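Local coordinates for aspartate-semialdehyde dehydrogenase 2 (Vibrio cholerae, PDB 2QZ9), which catalyses the NADPH-dependent reductive dephosphorylation of L-aspartyl-4-phosphate to L-aspartate-semialdehyde, an early step toward lysine, methionine and threonine, at residues A[294-299]-A[308-313]; A[250-255]-A[303-308]. All coordinates share one frame; numbering follows the deposited sequence. Where two conformers were deposited one is given.

Contact 1. Residues A[294-299]-A[308-313]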
loop_
_atom_site.group_PDB
_atom_site.type_symbol
_atom_site.label_atom_id
_atom_site.label_comp_id
_atom_site.label_asym_id
_atom_site.label_seq_id
_atom_site.Cartn_x
_atom_site.Cartn_y
_atom_site.Cartn_z
ATOM N N VAL A 294 -2.282 15.881 -2.708
ATOM C CA VAL A 294 -2.270 14.935 -3.826
ATOM C C VAL A 294 -1.067 15.022 -4.791
ATOM O O VAL A 294 -0.488 16.087 -5.010
ATOM C CB VAL A 294 -3.686 14.796 -4.555
ATOM C CG1 VAL A 294 -4.717 15.752 -4.008
ATOM C CG2 VAL A 294 -3.581 14.857 -6.085
ATOM N N GLY A 295 -0.691 13.862 -5.316
ATOM C CA GLY A 295 0.365 13.749 -6.302
ATOM C C GLY A 295 0.157 12.526 -7.173
ATOM O O GLY A 295 -0.886 11.861 -7.102
ATOM N N ARG A 296 1.164 12.243 -8.003
ATOM C CA ARG A 296 1.141 11.110 -8.932
ATOM C C ARG A 296 -0.041 11.150 -9.906
ATOM O O ARG A 296 -0.433 10.120 -10.474
ATOM C CB ARG A 296 1.187 9.761 -8.184
ATOM C CG ARG A 296 2.417 9.519 -7.262
ATOM C CD ARG A 296 3.764 9.409 -8.019
ATOM N NE ARG A 296 3.622 8.750 -9.323
ATOM C CZ ARG A 296 3.607 7.431 -9.521
ATOM N NH1 ARG A 296 3.753 6.578 -8.515
ATOM N NH2 ARG A 296 3.454 6.966 -10.748
ATOM N N VAL A 297 -0.612 12.335 -10.095
ATOM C CA VAL A 297 -1.738 12.487 -11.022
ATOM C C VAL A 297 -1.282 12.186 -12.446
ATOM O O VAL A 297 -0.335 12.794 -12.935
ATOM C CB VAL A 297 -2.348 13.907 -10.993
ATOM C CG1 VAL A 297 -3.511 13.966 -11.952
ATOM C CG2 VAL A 297 -2.806 14.291 -9.578
ATOM N N ARG A 298 -1.962 11.247 -13.095
ATOM C CA ARG A 298 -1.610 10.819 -14.434
ATOM C C ARG A 298 -2.766 10.083 -15.068
ATOM O O ARG A 298 -3.587 9.457 -14.378
ATOM C CB ARG A 298 -0.377 9.883 -14.403
ATOM C CG ARG A 298 -0.609 8.546 -13.676
ATOM C CD ARG A 298 0.703 7.985 -13.130
ATOM N NE ARG A 298 0.576 6.633 -12.587
ATOM C CZ ARG A 298 0.201 6.331 -11.344
ATOM N NH1 ARG A 298 -0.129 7.284 -10.481
ATOM N NH2 ARG A 298 0.144 5.061 -10.967
ATOM N N ASN A 299 -2.789 10.124 -16.398
ATOM C CA ASN A 299 -3.712 9.348 -17.194
ATOM C C ASN A 299 -3.506 7.856 -16.986
ATOM O O ASN A 299 -2.384 7.376 -16.964
ATOM C CB ASN A 299 -3.522 9.686 -18.682
ATOM C CG ASN A 299 -3.857 11.137 -19.010
ATOM O OD1 ASN A 299 -4.810 11.713 -18.477
ATOM N ND2 ASN A 299 -3.078 11.729 -19.894
ATOM N N ASN A 308 -5.303 8.249 -12.449
ATOM C CA ASN A 308 -4.615 7.758 -11.256
ATOM C C ASN A 308 -4.132 8.915 -10.414
ATOM O O ASN A 308 -3.684 9.926 -10.945
ATOM C CB ASN A 308 -3.397 6.902 -11.622
ATOM C CG ASN A 308 -3.772 5.524 -12.118
ATOM O OD1 ASN A 308 -4.919 5.264 -12.455
ATOM N ND2 ASN A 308 -2.793 4.625 -12.162
ATOM N N LEU A 309 -4.224 8.758 -9.096
ATOM C CA LEU A 309 -3.661 9.750 -8.178
ATOM C C LEU A 309 -3.234 9.126 -6.852
ATOM O O LEU A 309 -3.575 7.980 -6.562
ATOM C CB LEU A 309 -4.623 10.940 -7.981
ATOM C CG LEU A 309 -6.064 10.844 -7.484
ATOM C CD1 LEU A 309 -6.564 12.289 -7.248
ATOM C CD2 LEU A 309 -7.010 10.130 -8.461
ATOM N N TRP A 310 -2.469 9.887 -6.077
ATOM C CA TRP A 310 -1.990 9.469 -4.756
ATOM C C TRP A 310 -2.525 10.504 -3.775
ATOM O O TRP A 310 -2.353 11.691 -3.986
ATOM C CB TRP A 310 -0.452 9.420 -4.754
ATOM C CG TRP A 310 0.267 9.140 -3.423
ATOM C CD1 TRP A 310 0.982 10.055 -2.677
ATOM C CD2 TRP A 310 0.401 7.880 -2.736
ATOM N NE1 TRP A 310 1.518 9.448 -1.570
ATOM C CE2 TRP A 310 1.195 8.118 -1.582
ATOM C CE3 TRP A 310 -0.080 6.579 -2.974
ATOM C CZ2 TRP A 310 1.495 7.115 -0.656
ATOM C CZ3 TRP A 310 0.230 5.584 -2.064
ATOM C CH2 TRP A 310 1.023 5.855 -0.915
ATOM N N VAL A 311 -3.202 10.059 -2.723
ATOM C CA VAL A 311 -3.897 10.994 -1.824
ATOM C C VAL A 311 -3.412 10.823 -0.376
ATOM O O VAL A 311 -3.370 9.716 0.147
ATOM C CB VAL A 311 -5.451 10.878 -1.949
ATOM C CG1 VAL A 311 -6.148 11.847 -1.025
ATOM C CG2 VAL A 311 -5.888 11.159 -3.391
ATOM N N VAL A 312 -3.012 11.927 0.247
ATOM C CA VAL A 312 -2.495 11.877 1.610
ATOM C C VAL A 312 -3.195 12.924 2.482
ATOM O O VAL A 312 -3.462 14.036 2.018
ATOM C CB VAL A 312 -0.950 12.078 1.643
ATOM C CG1 VAL A 312 -0.417 11.966 3.057
ATOM C CG2 VAL A 312 -0.254 11.020 0.771
ATOM N N ALA A 313 -3.491 12.553 3.735
ATOM C CA ALA A 313 -3.986 13.522 4.731
ATOM C C ALA A 313 -3.614 13.112 6.155
ATOM O O ALA A 313 -3.284 11.955 6.404
ATOM C CB ALA A 313 -5.501 13.721 4.611
HETATM O O HOH W 1 -1.517 6.579 -7.837
#
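Arg298 and Asn308 form a hydrogen-bonded pair of two antiparallel strands, their side chains on the same face of the sheet. From CB of Arg298, the chi1 of 65° sets CG between the backbone N and the carbonyl carbon, where it meets CB of Asn308 at 3.8 Å. From CG to NE the chain is extended, which carries the guanidinium back over its own strand. There NH1 donates to Arg296 O at 2.9 Å, lying in the plane of both groups, and also to a water 3.1 Å away that bridges, weakly, to Leu309 O. NH2 bonds Thr234 of the second subunit. The Asn308 side chain lies over one face of the guanidinium; over the other, NH2 of Arg296 sits 3.3 Å above the centre. This pairing of like charges is probably eased by residues of the second subunit: its Glu213 salt-bridges Arg296, whose NH1 also donates to its Pro199 O, and its Tyr209 is a cation-pi partner of Arg298.

Arg296 adopts the left-handed helical region (phi 58°, psi 21°) within the bulge, where the register slips by one residue. Its bent aliphatic part crosses the CB of Trp310, CG lying 3.8 Å away, while the indole NE1 donates to the carbonyl O of Pro280. Beyond the slip, Gly295 and Trp310 pair again, with Trp310 N 2.7 Å from Gly295 O. On the opposite face, branched Val294, Val297 and Leu309 suit an apolar layer, with Val297 CG2 4.1 Å from Leu309 CB. The whole is a beta bulge in a hairpin of the dimerisation domain, its arginine-bearing face turned to the partner subunit.

Contact 2. Residues A[250-255]-A[303-308]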
loop_
_atom_site.group_PDB
_atom_site.type_symbol
_atom_site.label_atom_id
_atom_site.label_comp_id
_atom_site.label_asym_id
_atom_site.label_seq_id
_atom_site.Cartn_x
_atom_site.Cartn_y
_atom_site.Cartn_z
ATOM N N VAL A 250 -9.279 5.922 -10.783
ATOM C CA VAL A 250 -10.691 6.183 -11.090
ATOM C C VAL A 250 -11.020 6.099 -12.577
ATOM O O VAL A 250 -10.182 6.398 -13.444
ATOM C CB VAL A 250 -11.202 7.531 -10.500
ATOM C CG1 VAL A 250 -11.110 7.510 -8.999
ATOM C CG2 VAL A 250 -10.428 8.707 -11.044
ATOM N N GLU A 251 -12.242 5.674 -12.858
ATOM C CA GLU A 251 -12.752 5.647 -14.209
ATOM C C GLU A 251 -13.824 6.716 -14.282
ATOM O O GLU A 251 -14.826 6.641 -13.573
ATOM C CB GLU A 251 -13.320 4.275 -14.536
ATOM C CG GLU A 251 -12.286 3.145 -14.441
ATOM C CD GLU A 251 -12.908 1.775 -14.250
ATOM O OE1 GLU A 251 -14.017 1.532 -14.780
ATOM O OE2 GLU A 251 -12.284 0.936 -13.565
ATOM N N THR A 252 -13.585 7.731 -15.116
ATOM C CA THR A 252 -14.520 8.833 -15.264
ATOM C C THR A 252 -15.610 8.477 -16.281
ATOM O O THR A 252 -15.462 7.507 -17.028
ATOM C CB THR A 252 -13.807 10.161 -15.614
ATOM O OG1 THR A 252 -13.090 10.027 -16.850
ATOM C CG2 THR A 252 -12.856 10.542 -14.505
ATOM N N ARG A 253 -16.717 9.223 -16.267
ATOM C CA ARG A 253 -17.835 8.978 -17.202
ATOM C C ARG A 253 -17.608 9.676 -18.554
ATOM O O ARG A 253 -18.072 9.200 -19.591
ATOM C CB ARG A 253 -19.183 9.389 -16.584
ATOM C CG ARG A 253 -19.591 8.581 -15.357
ATOM C CD ARG A 253 -21.037 8.854 -14.976
ATOM N NE ARG A 253 -21.496 8.010 -13.872
ATOM C CZ ARG A 253 -21.936 6.763 -14.009
ATOM N NH1 ARG A 253 -21.978 6.189 -15.206
ATOM N NH2 ARG A 253 -22.337 6.082 -12.945
ATOM N N ALA A 254 -16.890 10.797 -18.533
ATOM C CA ALA A 254 -16.419 11.449 -19.758
ATOM C C ALA A 254 -14.893 11.572 -19.722
ATOM O O ALA A 254 -14.305 11.568 -18.643
ATOM C CB ALA A 254 -17.064 12.823 -19.914
ATOM N N PRO A 255 -14.243 11.694 -20.900
ATOM C CA PRO A 255 -12.780 11.729 -20.903
ATOM C C PRO A 255 -12.239 13.044 -20.363
ATOM O O PRO A 255 -12.861 14.096 -20.542
ATOM C CB PRO A 255 -12.411 11.575 -22.392
ATOM C CG PRO A 255 -13.713 11.279 -23.119
ATOM C CD PRO A 255 -14.802 11.825 -22.262
ATOM N N HIS A 303 -7.101 2.206 -19.651
ATOM C CA HIS A 303 -8.531 2.490 -19.756
ATOM C C HIS A 303 -8.756 3.753 -20.566
ATOM O O HIS A 303 -8.002 4.707 -20.442
ATOM C CB HIS A 303 -9.132 2.675 -18.359
ATOM C CG HIS A 303 -10.625 2.583 -18.327
ATOM N ND1 HIS A 303 -11.445 3.638 -18.674
ATOM C CD2 HIS A 303 -11.450 1.565 -17.981
ATOM C CE1 HIS A 303 -12.709 3.270 -18.551
ATOM N NE2 HIS A 303 -12.739 2.018 -18.130
ATOM N N HIS A 304 -9.816 3.773 -21.370
ATOM C CA HIS A 304 -10.081 4.933 -22.242
ATOM C C HIS A 304 -10.337 6.228 -21.453
ATOM O O HIS A 304 -9.975 7.307 -21.910
ATOM C CB HIS A 304 -11.234 4.629 -23.217
ATOM C CG HIS A 304 -12.530 4.292 -22.540
ATOM N ND1 HIS A 304 -13.521 5.227 -22.322
ATOM C CD2 HIS A 304 -13.001 3.124 -22.041
ATOM C CE1 HIS A 304 -14.541 4.652 -21.707
ATOM N NE2 HIS A 304 -14.251 3.376 -21.526
ATOM N N SER A 305 -10.929 6.104 -20.265
ATOM C CA SER A 305 -11.316 7.247 -19.432
ATOM C C SER A 305 -10.905 7.088 -17.962
ATOM O O SER A 305 -11.755 7.125 -17.071
ATOM C CB SER A 305 -12.838 7.442 -19.497
ATOM O OG SER A 305 -13.200 8.396 -20.473
ATOM N N GLY A 306 -9.607 6.933 -17.711
ATOM C CA GLY A 306 -9.100 6.751 -16.349
ATOM C C GLY A 306 -8.128 7.816 -15.851
ATOM O O GLY A 306 -7.376 8.410 -16.632
ATOM N N ILE A 307 -8.139 8.042 -14.537
ATOM C CA ILE A 307 -7.159 8.909 -13.877
ATOM C C ILE A 307 -6.628 8.223 -12.607
ATOM O O ILE A 307 -7.407 7.668 -11.817
ATOM C CB ILE A 307 -7.739 10.312 -13.520
ATOM C CG1 ILE A 307 -8.164 11.098 -14.781
ATOM C CG2 ILE A 307 -6.733 11.125 -12.705
ATOM C CD1 ILE A 307 -6.993 11.809 -15.533
ATOM N N ASN A 308 -5.303 8.249 -12.449
ATOM C CA ASN A 308 -4.615 7.758 -11.256
ATOM C C ASN A 308 -4.132 8.915 -10.414
ATOM O O ASN A 308 -3.684 9.926 -10.945
ATOM C CB ASN A 308 -3.397 6.902 -11.622
ATOM C CG ASN A 308 -3.772 5.524 -12.118
ATOM O OD1 ASN A 308 -4.919 5.264 -12.455
ATOM N ND2 ASN A 308 -2.793 4.625 -12.162
HETATM O O HOH W 2 -15.868 8.256 -20.963
#
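Val250 and Ile307 form an antiparallel hydrogen-bonded pair, each backbone N lying 2.8 Å from the other's O. The short strands diverge from strict antiparallel, their directions being 146° apart. Next along, Glu251 and Gly306 make a non-hydrogen-bonded pair; here Gly306 CA comes within 3.1 Å of Val250 O, a CA-H...O contact at which glycine adds no bulk. Thr252 N then donates to Ser305 O at 2.7 Å, carrying the ladder one residue back beyond the start of strand 306-308.

On the face bearing Glu251, the flexible methylene chain of the glutamate passes over the His303 ring: CG stands 4.0 Å from the ring centroid, a CH-pi contact, and the carboxylate stacks with its plane tilted 28° from the ring. With CG anti to the backbone N (chi1 -164°), the imidazole curls back beside its own turn, where ND1 accepts from Ser305 N at 3.0 Å and fixes the ring's rotation. The carboxylate is salt-bridged to Arg151 of both its own and the second subunit.

Hydroxyl residues suit the place where the two loops meet, Thr252 ending one strand and Ser305 just ahead of the other. Thr252 OG1 donates to Ala254 O at 2.7 Å, approaching above the carbonyl plane. Ser305 OG lies against Pro255 CA, and a water 2.7 Å from that OG donates weakly to Arg253 O. On the other face, the beta-branched Val250 and Ile307 touch through CG2 and CB.

Helix 131-147 packs beneath this apolar side, through Leu140 on Val250 and through Ile143 and Val147 on Thr252, while strand 149-158 flanks strand 244-252 and brings Ile152 onto Val250.

In the fold
The two contacts lie along one strand, 306-313, which is the middle member of the run 244-252, 306-313, 292-299 in the mixed sheet of the dimerisation domain. Contact 2 joins its start to the end of 244-252; contact 1 pairs the remainder with the hairpin partner 292-299 on its other edge. Asn308 belongs to both, and the centres are about 14 Å apart. In sequence the segments alternate: 250-255, 294-299, 303-308, 308-313. A packing contact joins them directly, Ile307 CD1 lying 3.7 Å from Asn299 OD1. Both touch the second subunit, so the ladders that hold this sheet together also help shape the homodimer interface.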